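PDB 6B37: purine nucleoside phosphorylase from Schistosoma mansoni, which catalyses the phosphorolysis of purine nucleosides such as inosine and guanosine, releasing the free base and ribose 1-phosphate. Local coordinates for residues L113-L118 against M221-E226; V193-G198 against D217-S222; V240-N245 against L263-K268. All coordinates share one frame; numbering follows the deposited sequence.

How the interactions relate
The three interactions all reach the same sheet and touch the bound 1,3-benzothiazol-2-ol, which probably sits in the purine-base pocket. Interactions 1 and 2 have centres about 10 Å apart and share Met221 and Ser222, since the strand of interaction 2 runs straight into the turn of interaction 1; Asn117 ND2 also lies 3.5 Å from CE1 of Tyr194. Interaction 3 is centred about 14 Å from each of the others. It joins interaction 1 through neighbouring strands, Leu242 N being 2.9 Å from Asn117 O, and meets interaction 2 where Val218 CG1 packs 3.5 Å from Ile243 CD1.

Interaction 1: residues L113-L118 against M221-E226; sequences LLITNL and MSTVPE. With CGD (1,3-benzothiazol-2-ol), chain H; DMS (dimethyl sulfoxide), chain D.
The amide of Asn117 reaches across to the hydroxyl of Thr223: ND2 donates to OG1 over 2.9 Å, bent to 145° at the hydrogen, with OG1 of Thr223 22° out of the amide plane. Asparagine suits this place because its two ends serve different neighbours, OD1 being hydrogen-bonded to Ser241 on the adjacent strand. Threonine is equally two-sided. With chi1 at -63°, OG1 takes the amide N-H, and Ile115 CG2 lies against both branches. Here the contact is closest and buried, with Ile115 CG2 3.8 Å from Thr223 OG1 and 4.1 Å from Thr223 CG2. A looser approach, 4.4 Å, links CD1 of Ile115 to CB of Glu226. The carboxylate beyond forms a salt bridge from OE2 to Arg86 NE. Toward Leu118 the segments part, and a water and a dimethyl sulfoxide lie between them: the water donates to Leu118 O at 2.7 Å, and the dimethyl sulfoxide, probably from the crystallisation liquor, accepts from Leu118 N at 3.1 Å and also from Ser35 N. Thr223 turns the chain into helix 224-232. Ser35 and Ser222 beside the dimethyl sulfoxide, with Arg86 touching Ser222, are consistent with the phosphate site of trimeric purine nucleoside phosphorylases.

Interaction 2: residues V193-G198 against D217-S222; sequences VYAFNG and DVVGMS. With CGD (1,3-benzothiazol-2-ol), chain H.
The carbonyl oxygen of Val193 is gripped twice, by Asp217 N at 2.9 Å and by Val218 N at 3.2 Å. Asp217 OD2, through the anti lone pair, accepts from Val193 N at 2.8 Å and 167°, pinning the start of the pairing, while OD1 is held by Asn123. The parallel ladder continues with Ala195 N to Val218 O, Gly220 N to Ala195 O and Asn197 N to Gly220 O. Tyr194 stretches along one face of this pair. Its CG stands anti to the backbone N (chi1 -179°), which lays the ring by Val218, CD1 3.6 Å from CG2, and brings a ring face over Gly220 N. Glycine suits that position, for the tyrosine hydroxyl occupies the place a side chain would take. The same OH accepts from Ser222 N at 3.2 Å and binds a water at 2.8 Å. At the far end Asn197 and Met221 run alongside each other to the ligand. Asn197 ND2 donates to the benzothiazolol O at 3.1 Å and also to Thr201 O, while OD1 accepts from Gly199 N, which fixes the amide's rotation; flexible Met221 touches the same ligand oxygen through CG (3.4 Å) and CE. The pair closes a beta-alpha-beta unit with helix 205-213. Strand 131-139 flanks 189-196, Val224 of helix 224-232 touches Tyr194 and Phe196, and Phe161 of a second subunit packs on Met221.

Interaction 3: residues V240-N245 against L263-K268; sequences VSLIAN and LAVAEK. With CGD (1,3-benzothiazol-2-ol), chain H.
Val265 turns its CB from the helix toward the strand, and its two methyls divide the work. CG1, anti to the backbone N at chi1 179°, meets Ile243 O at 3.7 Å and lies 4.3 Å from CD2 of Leu242. CG2 branches the other way and rests 3.8 Å from Ala244 O, which also accepts from Ser128 OG. A short branched side chain is well suited here, since its two methyls bridge strand and helix and ask for no polar partner. Leu242 answers from the strand with a longer reach: its CD2 lies against the helix backbone itself, 3.8 Å from Ala266 CA, where the small alanine lets the leucine come close. No hydrogen bond links the two segments, so dispersion and burial hold them together. Farther along the strand the contact opens onto the ligand, where Ala244 CB and Asn245 lie beside the benzo ring of the benzothiazolol. The helix segment crosses the strand segment at 131°, their axes 8.3 Å apart. Thus helix 259-283 packs on strand 236-246, which itself lies between strands 112-121 and 131-139, and Leu118 of the former touches both Leu242 and Ala266.

Interaction 1: residues L113-L118 against M221-E226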
loop_
_atom_site.group_PDB
_atom_site.type_symbol
_atom_site.label_atom_id
_atom_site.label_comp_id
_atom_site.label_asym_id
_atom_site.label_seq_id
_atom_site.Cartn_x
_atom_site.Cartn_y
_atom_site.Cartn_z
ATOM N N LEU A 113 -26.977 2.368 -6.326
ATOM C CA LEU A 113 -25.952 3.277 -6.852
ATOM C C LEU A 113 -25.393 2.728 -8.165
ATOM O O LEU A 113 -24.931 1.582 -8.213
ATOM C CB LEU A 113 -24.822 3.469 -5.824
ATOM C CG LEU A 113 -23.562 4.247 -6.231
ATOM C CD1 LEU A 113 -23.887 5.710 -6.603
ATOM C CD2 LEU A 113 -22.534 4.215 -5.106
ATOM N N LEU A 114 -25.470 3.535 -9.241
ATOM C CA LEU A 114 -25.000 3.174 -10.577
ATOM C C LEU A 114 -23.716 3.951 -10.859
ATOM O O LEU A 114 -23.687 5.169 -10.699
ATOM C CB LEU A 114 -26.076 3.482 -11.650
ATOM C CG LEU A 114 -27.493 2.963 -11.410
ATOM C CD1 LEU A 114 -28.413 3.365 -12.555
ATOM C CD2 LEU A 114 -27.512 1.452 -11.261
ATOM N N ILE A 115 -22.654 3.250 -11.297
ATOM C CA ILE A 115 -21.314 3.830 -11.459
ATOM C C ILE A 115 -20.726 3.456 -12.822
ATOM O O ILE A 115 -20.822 2.299 -13.244
ATOM C CB ILE A 115 -20.339 3.346 -10.356
ATOM C CG1 ILE A 115 -20.893 3.636 -8.968
ATOM C CG2 ILE A 115 -18.975 4.001 -10.537
ATOM C CD1 ILE A 115 -20.038 3.015 -7.806
ATOM N N THR A 116 -20.100 4.428 -13.505
ATOM C CA THR A 116 -19.270 4.143 -14.677
ATOM C C THR A 116 -17.852 4.675 -14.464
ATOM O O THR A 116 -17.609 5.567 -13.650
ATOM C CB THR A 116 -19.844 4.732 -15.980
ATOM O OG1 THR A 116 -19.957 6.163 -15.882
ATOM C CG2 THR A 116 -21.233 4.125 -16.321
ATOM N N ASN A 117 -16.905 4.095 -15.214
ATOM C CA ASN A 117 -15.510 4.530 -15.186
ATOM C C ASN A 117 -14.829 4.188 -16.514
ATOM O O ASN A 117 -15.373 3.437 -17.330
ATOM C CB ASN A 117 -14.730 3.902 -14.007
ATOM C CG ASN A 117 -14.645 2.398 -14.071
ATOM O OD1 ASN A 117 -14.097 1.850 -15.020
ATOM N ND2 ASN A 117 -15.099 1.712 -13.010
ATOM N N LEU A 118 -13.669 4.811 -16.753
ATOM C CA LEU A 118 -12.766 4.443 -17.845
ATOM C C LEU A 118 -11.632 3.572 -17.304
ATOM O O LEU A 118 -11.088 3.847 -16.225
ATOM C CB LEU A 118 -12.217 5.694 -18.523
ATOM C CG LEU A 118 -13.193 6.258 -19.559
ATOM C CD1 LEU A 118 -13.052 7.748 -19.654
ATOM C CD2 LEU A 118 -12.936 5.581 -20.904
ATOM N N MET A 221 -8.519 3.631 -11.687
ATOM C CA MET A 221 -8.097 4.433 -10.529
ATOM C C MET A 221 -9.252 4.956 -9.679
ATOM O O MET A 221 -9.052 5.893 -8.888
ATOM C CB MET A 221 -7.257 5.654 -10.955
ATOM C CG MET A 221 -6.045 5.384 -11.778
ATOM S SD MET A 221 -5.325 6.954 -12.416
ATOM C CE MET A 221 -4.184 6.255 -13.609
ATOM N N SER A 222 -10.462 4.420 -9.835
ATOM C CA SER A 222 -11.624 4.939 -9.118
ATOM C C SER A 222 -12.469 3.755 -8.623
ATOM O O SER A 222 -12.019 2.610 -8.587
ATOM C CB SER A 222 -12.447 5.862 -10.021
ATOM O OG SER A 222 -13.122 5.099 -11.022
ATOM N N THR A 223 -13.712 4.064 -8.238
ATOM C CA THR A 223 -14.837 3.133 -8.115
ATOM C C THR A 223 -14.782 2.270 -6.839
ATOM O O THR A 223 -15.750 2.271 -6.048
ATOM C CB THR A 223 -14.963 2.291 -9.394
ATOM O OG1 THR A 223 -15.247 3.180 -10.486
ATOM C CG2 THR A 223 -16.138 1.300 -9.298
ATOM N N VAL A 224 -13.685 1.541 -6.585
ATOM C CA VAL A 224 -13.638 0.654 -5.403
ATOM C C VAL A 224 -13.886 1.388 -4.088
ATOM O O VAL A 224 -14.599 0.829 -3.218
ATOM C CB VAL A 224 -12.334 -0.169 -5.427
ATOM C CG1 VAL A 224 -12.047 -0.926 -4.120
ATOM C CG2 VAL A 224 -12.401 -1.196 -6.587
ATOM N N PRO A 225 -13.359 2.602 -3.840
ATOM C CA PRO A 225 -13.686 3.289 -2.551
ATOM C C PRO A 225 -15.182 3.531 -2.367
ATOM O O PRO A 225 -15.717 3.235 -1.267
ATOM C CB PRO A 225 -12.875 4.592 -2.636
ATOM C CG PRO A 225 -11.662 4.173 -3.532
ATOM C CD PRO A 225 -12.315 3.344 -4.600
ATOM N N GLU A 226 -15.868 4.029 -3.407
ATOM C CA GLU A 226 -17.319 4.273 -3.322
ATOM C C GLU A 226 -18.097 2.974 -3.162
ATOM O O GLU A 226 -19.101 2.937 -2.434
ATOM C CB GLU A 226 -17.836 5.021 -4.556
ATOM C CG GLU A 226 -17.222 6.345 -4.846
ATOM C CD GLU A 226 -16.095 6.225 -5.852
ATOM O OE1 GLU A 226 -15.084 5.649 -5.497
ATOM O OE2 GLU A 226 -16.229 6.681 -7.011
HETATM C C4 CGD H . -7.640 4.014 -19.187
HETATM C C5 CGD H . -7.870 4.351 -18.055
HETATM C C6 CGD H . -7.159 3.943 -16.828
HETATM C C3 CGD H . -6.870 3.360 -19.525
HETATM C C2 CGD H . -6.063 2.819 -18.845
HETATM C C1 CGD H . -5.965 2.910 -17.378
HETATM O O CGD H . -5.255 2.781 -13.745
HETATM C C CGD H . -5.782 3.070 -14.988
HETATM S S CGD H . -7.076 4.086 -15.252
HETATM N N CGD H . -5.127 2.408 -16.179
HETATM S S DMS D . -12.685 7.713 -14.109
HETATM O O DMS D . -13.252 7.584 -15.485
HETATM C C1 DMS D . -13.712 8.770 -13.110
HETATM C C2 DMS D . -12.429 6.201 -13.266
HETATM O O HOH W 1 -11.477 3.522 -13.586
#

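Interaction 2: residues V193-G198 against D217-S222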
loop_
_atom_site.group_PDB
_atom_site.type_symbol
_atom_site.label_atom_id
_atom_site.label_comp_id
_atom_site.label_asym_id
_atom_site.label_seq_id
_atom_site.Cartn_x
_atom_site.Cartn_y
_atom_site.Cartn_z
ATOM N N VAL A 193 -13.190 -8.881 -13.461
ATOM C CA VAL A 193 -12.630 -8.445 -12.177
ATOM C C VAL A 193 -11.823 -7.157 -12.370
ATOM O O VAL A 193 -10.951 -7.096 -13.250
ATOM C CB VAL A 193 -11.744 -9.554 -11.592
ATOM C CG1 VAL A 193 -11.038 -9.078 -10.325
ATOM C CG2 VAL A 193 -12.551 -10.853 -11.315
ATOM N N TYR A 194 -12.107 -6.140 -11.537
ATOM C CA TYR A 194 -11.490 -4.804 -11.588
ATOM C C TYR A 194 -10.363 -4.657 -10.559
ATOM O O TYR A 194 -10.599 -4.805 -9.356
ATOM C CB TYR A 194 -12.552 -3.750 -11.322
ATOM C CG TYR A 194 -12.162 -2.288 -11.349
ATOM C CD1 TYR A 194 -12.428 -1.501 -12.455
ATOM C CD2 TYR A 194 -11.634 -1.668 -10.229
ATOM C CE1 TYR A 194 -12.136 -0.144 -12.469
ATOM C CE2 TYR A 194 -11.348 -0.319 -10.239
ATOM C CZ TYR A 194 -11.588 0.441 -11.356
ATOM O OH TYR A 194 -11.354 1.792 -11.390
ATOM N N ALA A 195 -9.149 -4.361 -11.046
ATOM C CA ALA A 195 -8.013 -4.035 -10.188
ATOM C C ALA A 195 -7.988 -2.536 -9.916
ATOM O O ALA A 195 -8.003 -1.738 -10.851
ATOM C CB ALA A 195 -6.708 -4.446 -10.867
ATOM N N PHE A 196 -7.928 -2.147 -8.641
ATOM C CA PHE A 196 -7.813 -0.739 -8.233
ATOM C C PHE A 196 -6.334 -0.353 -8.127
ATOM O O PHE A 196 -5.633 -0.832 -7.220
ATOM C CB PHE A 196 -8.538 -0.538 -6.903
ATOM C CG PHE A 196 -8.495 0.879 -6.345
ATOM C CD1 PHE A 196 -8.316 1.979 -7.157
ATOM C CD2 PHE A 196 -8.725 1.096 -4.964
ATOM C CE1 PHE A 196 -8.277 3.290 -6.633
ATOM C CE2 PHE A 196 -8.704 2.382 -4.446
ATOM C CZ PHE A 196 -8.497 3.493 -5.277
ATOM N N ASN A 197 -5.855 0.415 -9.116
ATOM C CA ASN A 197 -4.553 1.098 -9.122
ATOM C C ASN A 197 -4.739 2.469 -8.484
ATOM O O ASN A 197 -5.464 3.314 -9.023
ATOM C CB ASN A 197 -4.068 1.217 -10.578
ATOM C CG ASN A 197 -2.892 2.181 -10.761
ATOM O OD1 ASN A 197 -2.088 2.387 -9.848
ATOM N ND2 ASN A 197 -2.777 2.762 -11.964
ATOM N N GLY A 198 -4.088 2.719 -7.344
ATOM C CA GLY A 198 -4.275 4.012 -6.695
ATOM C C GLY A 198 -3.979 5.220 -7.569
ATOM O O GLY A 198 -4.645 6.265 -7.446
ATOM N N ASP A 217 -8.983 -8.564 -14.868
ATOM C CA ASP A 217 -9.481 -8.375 -16.226
ATOM C C ASP A 217 -9.373 -6.936 -16.728
ATOM O O ASP A 217 -9.170 -6.725 -17.932
ATOM C CB ASP A 217 -10.941 -8.844 -16.326
ATOM C CG ASP A 217 -11.087 -10.338 -16.025
ATOM O OD1 ASP A 217 -10.414 -11.143 -16.714
ATOM O OD2 ASP A 217 -11.844 -10.714 -15.099
ATOM N N VAL A 218 -9.500 -5.951 -15.831
ATOM C CA VAL A 218 -9.405 -4.527 -16.144
ATOM C C VAL A 218 -8.688 -3.841 -14.984
ATOM O O VAL A 218 -8.610 -4.381 -13.872
ATOM C CB VAL A 218 -10.779 -3.859 -16.396
ATOM C CG1 VAL A 218 -11.607 -4.647 -17.424
ATOM C CG2 VAL A 218 -11.590 -3.688 -15.124
ATOM N N VAL A 219 -8.207 -2.618 -15.236
ATOM C CA VAL A 219 -7.508 -1.819 -14.217
ATOM C C VAL A 219 -7.963 -0.357 -14.296
ATOM O O VAL A 219 -8.006 0.240 -15.381
ATOM C CB VAL A 219 -5.963 -1.952 -14.340
ATOM C CG1 VAL A 219 -5.427 -1.588 -15.723
ATOM C CG2 VAL A 219 -5.254 -1.167 -13.239
ATOM N N GLY A 220 -8.267 0.237 -13.130
ATOM C CA GLY A 220 -8.682 1.635 -13.073
ATOM C C GLY A 220 -8.287 2.310 -11.769
ATOM O O GLY A 220 -7.833 1.644 -10.832
ATOM N N MET A 221 -8.519 3.631 -11.687
ATOM C CA MET A 221 -8.097 4.433 -10.529
ATOM C C MET A 221 -9.252 4.956 -9.679
ATOM O O MET A 221 -9.052 5.893 -8.888
ATOM C CB MET A 221 -7.257 5.654 -10.955
ATOM C CG MET A 221 -6.045 5.384 -11.778
ATOM S SD MET A 221 -5.325 6.954 -12.416
ATOM C CE MET A 221 -4.184 6.255 -13.609
ATOM N N SER A 222 -10.462 4.420 -9.835
ATOM C CA SER A 222 -11.624 4.939 -9.118
ATOM C C SER A 222 -12.469 3.755 -8.623
ATOM O O SER A 222 -12.019 2.610 -8.587
ATOM C CB SER A 222 -12.447 5.862 -10.021
ATOM O OG SER A 222 -13.122 5.099 -11.022
HETATM C C4 CGD H . -7.640 4.014 -19.187
HETATM C C5 CGD H . -7.870 4.351 -18.055
HETATM C C6 CGD H . -7.159 3.943 -16.828
HETATM C C3 CGD H . -6.870 3.360 -19.525
HETATM C C2 CGD H . -6.063 2.819 -18.845
HETATM C C1 CGD H . -5.965 2.910 -17.378
HETATM O O CGD H . -5.255 2.781 -13.745
HETATM C C CGD H . -5.782 3.070 -14.988
HETATM S S CGD H . -7.076 4.086 -15.252
HETATM N N CGD H . -5.127 2.408 -16.179
HETATM O O HOH W 1 -11.477 3.522 -13.586
HETATM O O HOH W 2 -7.256 7.012 -6.848
#

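Interaction 3: residues V240-N245 against L263-K268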
loop_
_atom_site.group_PDB
_atom_site.type_symbol
_atom_site.label_atom_id
_atom_site.label_comp_id
_atom_site.label_asym_id
_atom_site.label_seq_id
_atom_site.Cartn_x
_atom_site.Cartn_y
_atom_site.Cartn_z
ATOM N N VAL A 240 -19.843 -0.292 -14.232
ATOM C CA VAL A 240 -19.524 -0.648 -15.617
ATOM C C VAL A 240 -18.266 0.115 -16.041
ATOM O O VAL A 240 -18.191 1.342 -15.872
ATOM C CB VAL A 240 -20.697 -0.352 -16.575
ATOM C CG1 VAL A 240 -20.335 -0.731 -18.037
ATOM C CG2 VAL A 240 -21.925 -1.139 -16.148
ATOM N N SER A 241 -17.267 -0.611 -16.553
ATOM C CA SER A 241 -16.048 -0.028 -17.119
ATOM C C SER A 241 -16.155 0.102 -18.645
ATOM O O SER A 241 -16.603 -0.827 -19.330
ATOM C CB SER A 241 -14.807 -0.880 -16.827
ATOM O OG SER A 241 -14.431 -0.846 -15.462
ATOM N N LEU A 242 -15.739 1.258 -19.174
ATOM C CA LEU A 242 -15.502 1.443 -20.607
ATOM C C LEU A 242 -14.010 1.267 -20.868
ATOM O O LEU A 242 -13.192 1.969 -20.264
ATOM C CB LEU A 242 -15.960 2.826 -21.086
ATOM C CG LEU A 242 -15.571 3.174 -22.528
ATOM C CD1 LEU A 242 -16.156 2.204 -23.598
ATOM C CD2 LEU A 242 -16.031 4.593 -22.853
ATOM N N ILE A 243 -13.658 0.321 -21.734
ATOM C CA ILE A 243 -12.265 -0.068 -21.972
ATOM C C ILE A 243 -11.647 0.891 -22.986
ATOM O O ILE A 243 -12.133 1.028 -24.111
ATOM C CB ILE A 243 -12.172 -1.526 -22.468
ATOM C CG1 ILE A 243 -12.792 -2.495 -21.450
ATOM C CG2 ILE A 243 -10.726 -1.922 -22.803
ATOM C CD1 ILE A 243 -12.232 -2.358 -20.006
ATOM N N ALA A 244 -10.543 1.540 -22.598
ATOM C CA ALA A 244 -9.885 2.488 -23.497
ATOM C C ALA A 244 -8.815 1.850 -24.386
ATOM O O ALA A 244 -8.474 2.424 -25.424
ATOM C CB ALA A 244 -9.240 3.610 -22.674
ATOM N N ASN A 245 -8.273 0.694 -23.999
ATOM C CA ASN A 245 -7.101 0.099 -24.659
ATOM C C ASN A 245 -6.956 -1.331 -24.151
ATOM O O ASN A 245 -7.670 -1.746 -23.227
ATOM C CB ASN A 245 -5.832 0.889 -24.356
ATOM C CG ASN A 245 -5.362 0.696 -22.912
ATOM O OD1 ASN A 245 -6.169 0.740 -21.996
ATOM N ND2 ASN A 245 -4.071 0.444 -22.714
ATOM N N LEU A 263 -9.927 9.979 -23.533
ATOM C CA LEU A 263 -11.124 10.805 -23.698
ATOM C C LEU A 263 -11.739 10.642 -25.081
ATOM O O LEU A 263 -12.954 10.804 -25.240
ATOM C CB LEU A 263 -10.799 12.279 -23.435
ATOM C CG LEU A 263 -10.515 12.656 -21.972
ATOM C CD1 LEU A 263 -10.295 14.156 -21.866
ATOM C CD2 LEU A 263 -11.646 12.203 -21.067
ATOM N N ALA A 264 -10.929 10.315 -26.076
ATOM C CA ALA A 264 -11.468 10.105 -27.416
ATOM C C ALA A 264 -12.332 8.849 -27.485
ATOM O O ALA A 264 -13.341 8.824 -28.205
ATOM C CB ALA A 264 -10.317 10.055 -28.415
ATOM N N VAL A 265 -11.956 7.794 -26.758
ATOM C CA VAL A 265 -12.810 6.605 -26.666
ATOM C C VAL A 265 -14.111 6.931 -25.926
ATOM O O VAL A 265 -15.202 6.504 -26.340
ATOM C CB VAL A 265 -12.056 5.448 -25.978
ATOM C CG1 VAL A 265 -12.965 4.208 -25.860
ATOM C CG2 VAL A 265 -10.776 5.094 -26.771
ATOM N N ALA A 266 -14.028 7.697 -24.839
ATOM C CA ALA A 266 -15.242 8.107 -24.140
ATOM C C ALA A 266 -16.205 8.836 -25.075
ATOM O O ALA A 266 -17.408 8.558 -25.074
ATOM C CB ALA A 266 -14.880 8.977 -22.931
ATOM N N GLU A 267 -15.703 9.755 -25.900
ATOM C CA GLU A 267 -16.602 10.487 -26.789
ATOM C C GLU A 267 -17.257 9.567 -27.833
ATOM O O GLU A 267 -18.409 9.785 -28.222
ATOM C CB GLU A 267 -15.842 11.635 -27.469
ATOM C CG GLU A 267 -16.759 12.692 -28.067
ATOM C CD GLU A 267 -17.006 12.478 -29.540
ATOM O OE1 GLU A 267 -16.053 12.071 -30.238
ATOM O OE2 GLU A 267 -18.145 12.719 -30.005
ATOM N N LYS A 268 -16.546 8.527 -28.271
ATOM C CA LYS A 268 -17.088 7.586 -29.247
ATOM C C LYS A 268 -18.266 6.785 -28.685
ATOM O O LYS A 268 -19.216 6.497 -29.428
ATOM C CB LYS A 268 -15.963 6.658 -29.716
ATOM C CG LYS A 268 -16.365 5.535 -30.659
ATOM C CD LYS A 268 -15.117 4.808 -31.176
ATOM C CE LYS A 268 -15.459 3.484 -31.851
ATOM N NZ LYS A 268 -14.237 2.751 -32.309
HETATM C C4 CGD H . -7.640 4.014 -19.187
HETATM C C5 CGD H . -7.870 4.351 -18.055
HETATM C C6 CGD H . -7.159 3.943 -16.828
HETATM C C3 CGD H . -6.870 3.360 -19.525
HETATM C C2 CGD H . -6.063 2.819 -18.845
HETATM C C1 CGD H . -5.965 2.910 -17.378
HETATM O O CGD H . -5.255 2.781 -13.745
HETATM C C CGD H . -5.782 3.070 -14.988
HETATM S S CGD H . -7.076 4.086 -15.252
HETATM N N CGD H . -5.127 2.408 -16.179
#